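Local coordinates for protein transcriptional regulator, MarR family (Silicibacter pomeroyi DSS-3, PDB 3CDH) that probably binds DNA through a winged helix-turn-helix domain and regulates transcription, as other members of the MarR family do, at residues T88-A93 with R100-D105. Residues are numbered along the deposited sequence; the frame is centred on the assembly and turned at random. Where two conformers were deposited one is given.
Sequences TRVADA and RVRLTD. With GOL (glycerol), chain K.
The beta hairpin of the MarR winged helix-turn-helix, its wing, is formed here by T88-V90 pairing antiparallel with R100-R102. T88 and R102 make the hydrogen-bonded pair: T88 N donates to R102 O at 2.7 Å, and R102 N returns a bond to T88 O at 2.8 Å. R89 and V101 follow as the non-hydrogen-bonded pair, and V90 N adds a third bond, 3.0 Å to R100 O. On the face carrying T88 and R102 the two side chains run alongside each other, and methyl CG2 of T88 sits over the centre of the R102 guanidinium, 3.6 Å from CZ. The R102 chain, extended from CG to NE, brings NE to a weak hydrogen bond with O1 of a glycerol, probably from the crystallisation liquor, whose O2 accepts a hydrogen bond from A91 N. With CG1 of V90 anti to the backbone N (chi1 -175°), CG2 falls beside that N, 3.9 Å from R102 CG and also touching R100 CB. An alanine at V90 would probably leave the aliphatic parts of R102 and R100 without this methyl neighbour, opening a gap beside the strand. On the other face, in the conformer given, R89 CD lies 4.1 Å from V101 CG2 and the guanidinium makes salt bridges with D79 and D82. V101 packs there against L52 of helix 43-54 and V78 of helix 71-84. Strand 100-103 is central in the small sheet, between 58-59 and 87-89, and T104 caps the start of helix 105-130, its OG1 bonded to G107 N and G85 O.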
loop_
_atom_site.group_PDB
_atom_site.type_symbol
_atom_site.label_atom_id
_atom_site.label_comp_id
_atom_site.label_asym_id
_atom_site.label_seq_id
_atom_site.Cartn_x
_atom_site.Cartn_y
_atom_site.Cartn_z
ATOM N N THR B 88 3.657 18.539 19.367
ATOM C CA THR B 88 2.817 19.408 20.211
ATOM C C THR B 88 1.705 20.137 19.430
ATOM O O THR B 88 1.807 20.274 18.216
ATOM C CB THR B 88 3.725 20.333 21.059
ATOM O OG1 THR B 88 2.985 20.870 22.150
ATOM C CG2 THR B 88 4.343 21.438 20.226
ATOM N N ARG B 89 0.642 20.557 20.115
ATOM C CA ARG B 89 -0.437 21.320 19.462
ATOM C C ARG B 89 -0.044 22.784 19.388
ATOM O O ARG B 89 0.477 23.350 20.347
ATOM C CB ARG B 89 -1.793 21.204 20.186
ATOM C CG ARG B 89 -2.134 19.849 20.795
ATOM C CD ARG B 89 -2.900 18.924 19.867
ATOM N NE ARG B 89 -2.497 17.530 20.066
ATOM C CZ ARG B 89 -3.305 16.486 19.943
ATOM N NH1 ARG B 89 -4.585 16.637 19.634
ATOM N NH2 ARG B 89 -2.823 15.280 20.141
ATOM N N VAL B 90 -0.289 23.386 18.237
ATOM C CA VAL B 90 -0.050 24.798 18.029
ATOM C C VAL B 90 -1.238 25.559 18.623
ATOM O O VAL B 90 -2.400 25.250 18.320
ATOM C CB VAL B 90 0.093 25.071 16.531
ATOM C CG1 VAL B 90 0.473 26.526 16.257
ATOM C CG2 VAL B 90 1.138 24.136 15.951
ATOM N N ALA B 91 -0.938 26.528 19.494
ATOM C CA ALA B 91 -1.967 27.353 20.177
ATOM C C ALA B 91 -2.780 28.222 19.196
ATOM O O ALA B 91 -2.251 28.631 18.153
ATOM C CB ALA B 91 -1.330 28.218 21.273
ATOM N N ASP B 92 -4.057 28.480 19.527
ATOM C CA ASP B 92 -4.983 29.285 18.672
ATOM C C ASP B 92 -6.126 30.020 19.437
ATOM O O ASP B 92 -6.138 29.989 20.680
ATOM C CB ASP B 92 -5.545 28.430 17.517
ATOM C CG ASP B 92 -4.799 28.667 16.208
ATOM O OD1 ASP B 92 -4.916 29.795 15.651
ATOM O OD2 ASP B 92 -4.087 27.738 15.745
ATOM N N ALA B 93 -7.054 30.676 18.709
ATOM C CA ALA B 93 -8.214 31.401 19.317
ATOM C C ALA B 93 -9.557 30.674 19.115
ATOM O O ALA B 93 -9.876 30.209 18.017
ATOM C CB ALA B 93 -8.300 32.883 18.819
ATOM N N ARG B 100 -3.722 22.380 14.652
ATOM C CA ARG B 100 -2.494 22.153 13.951
ATOM C C ARG B 100 -1.482 21.580 14.916
ATOM O O ARG B 100 -1.598 21.747 16.102
ATOM C CB ARG B 100 -1.979 23.467 13.414
ATOM C CG ARG B 100 -2.249 23.716 11.976
ATOM C CD ARG B 100 -3.035 24.955 11.818
ATOM N NE ARG B 100 -3.137 25.358 10.429
ATOM C CZ ARG B 100 -4.282 25.600 9.809
ATOM N NH1 ARG B 100 -4.276 25.963 8.542
ATOM N NH2 ARG B 100 -5.428 25.473 10.455
ATOM N N VAL B 101 -0.475 20.910 14.396
ATOM C CA VAL B 101 0.405 20.123 15.222
ATOM C C VAL B 101 1.816 20.287 14.709
ATOM O O VAL B 101 2.014 20.418 13.515
ATOM C CB VAL B 101 -0.085 18.666 15.169
ATOM C CG1 VAL B 101 1.009 17.710 14.953
ATOM C CG2 VAL B 101 -0.846 18.352 16.421
ATOM N N ARG B 102 2.798 20.324 15.597
ATOM C CA ARG B 102 4.179 20.501 15.144
ATOM C C ARG B 102 5.168 19.640 15.933
ATOM O O ARG B 102 4.839 19.151 17.025
ATOM C CB ARG B 102 4.588 21.969 15.196
ATOM C CG ARG B 102 4.616 22.545 16.573
ATOM C CD ARG B 102 5.445 23.834 16.633
ATOM N NE ARG B 102 5.307 24.480 17.943
ATOM C CZ ARG B 102 6.136 24.299 18.984
ATOM N NH1 ARG B 102 5.909 24.922 20.140
ATOM N NH2 ARG B 102 7.203 23.510 18.888
ATOM N N LEU B 103 6.364 19.442 15.380
ATOM C CA LEU B 103 7.424 18.741 16.105
ATOM C C LEU B 103 7.913 19.556 17.285
ATOM O O LEU B 103 7.922 20.799 17.224
ATOM C CB LEU B 103 8.601 18.456 15.190
ATOM C CG LEU B 103 8.214 17.502 14.066
ATOM C CD1 LEU B 103 9.380 17.273 13.103
ATOM C CD2 LEU B 103 7.693 16.179 14.650
ATOM N N THR B 104 8.285 18.866 18.359
ATOM C CA THR B 104 9.026 19.489 19.434
ATOM C C THR B 104 10.470 19.467 18.980
ATOM O O THR B 104 10.753 18.951 17.899
ATOM C CB THR B 104 8.919 18.673 20.723
ATOM O OG1 THR B 104 9.436 17.361 20.496
ATOM C CG2 THR B 104 7.485 18.578 21.214
ATOM N N ASP B 105 11.393 19.998 19.775
ATOM C CA ASP B 105 12.812 19.896 19.416
ATOM C C ASP B 105 13.282 18.463 19.296
ATOM O O ASP B 105 13.977 18.100 18.337
ATOM C CB ASP B 105 13.706 20.628 20.411
ATOM C CG ASP B 105 13.696 22.111 20.187
ATOM O OD1 ASP B 105 12.957 22.571 19.260
ATOM O OD2 ASP B 105 14.409 22.823 20.936
HETATM C C1 GOL K . 4.082 28.050 18.610
HETATM O O1 GOL K . 4.148 27.359 17.393
HETATM C C2 GOL K . 3.024 27.304 19.390
HETATM O O2 GOL K . 1.751 27.869 19.185
HETATM C C3 GOL K . 3.336 27.295 20.872
HETATM O O3 GOL K . 2.678 26.139 21.339
#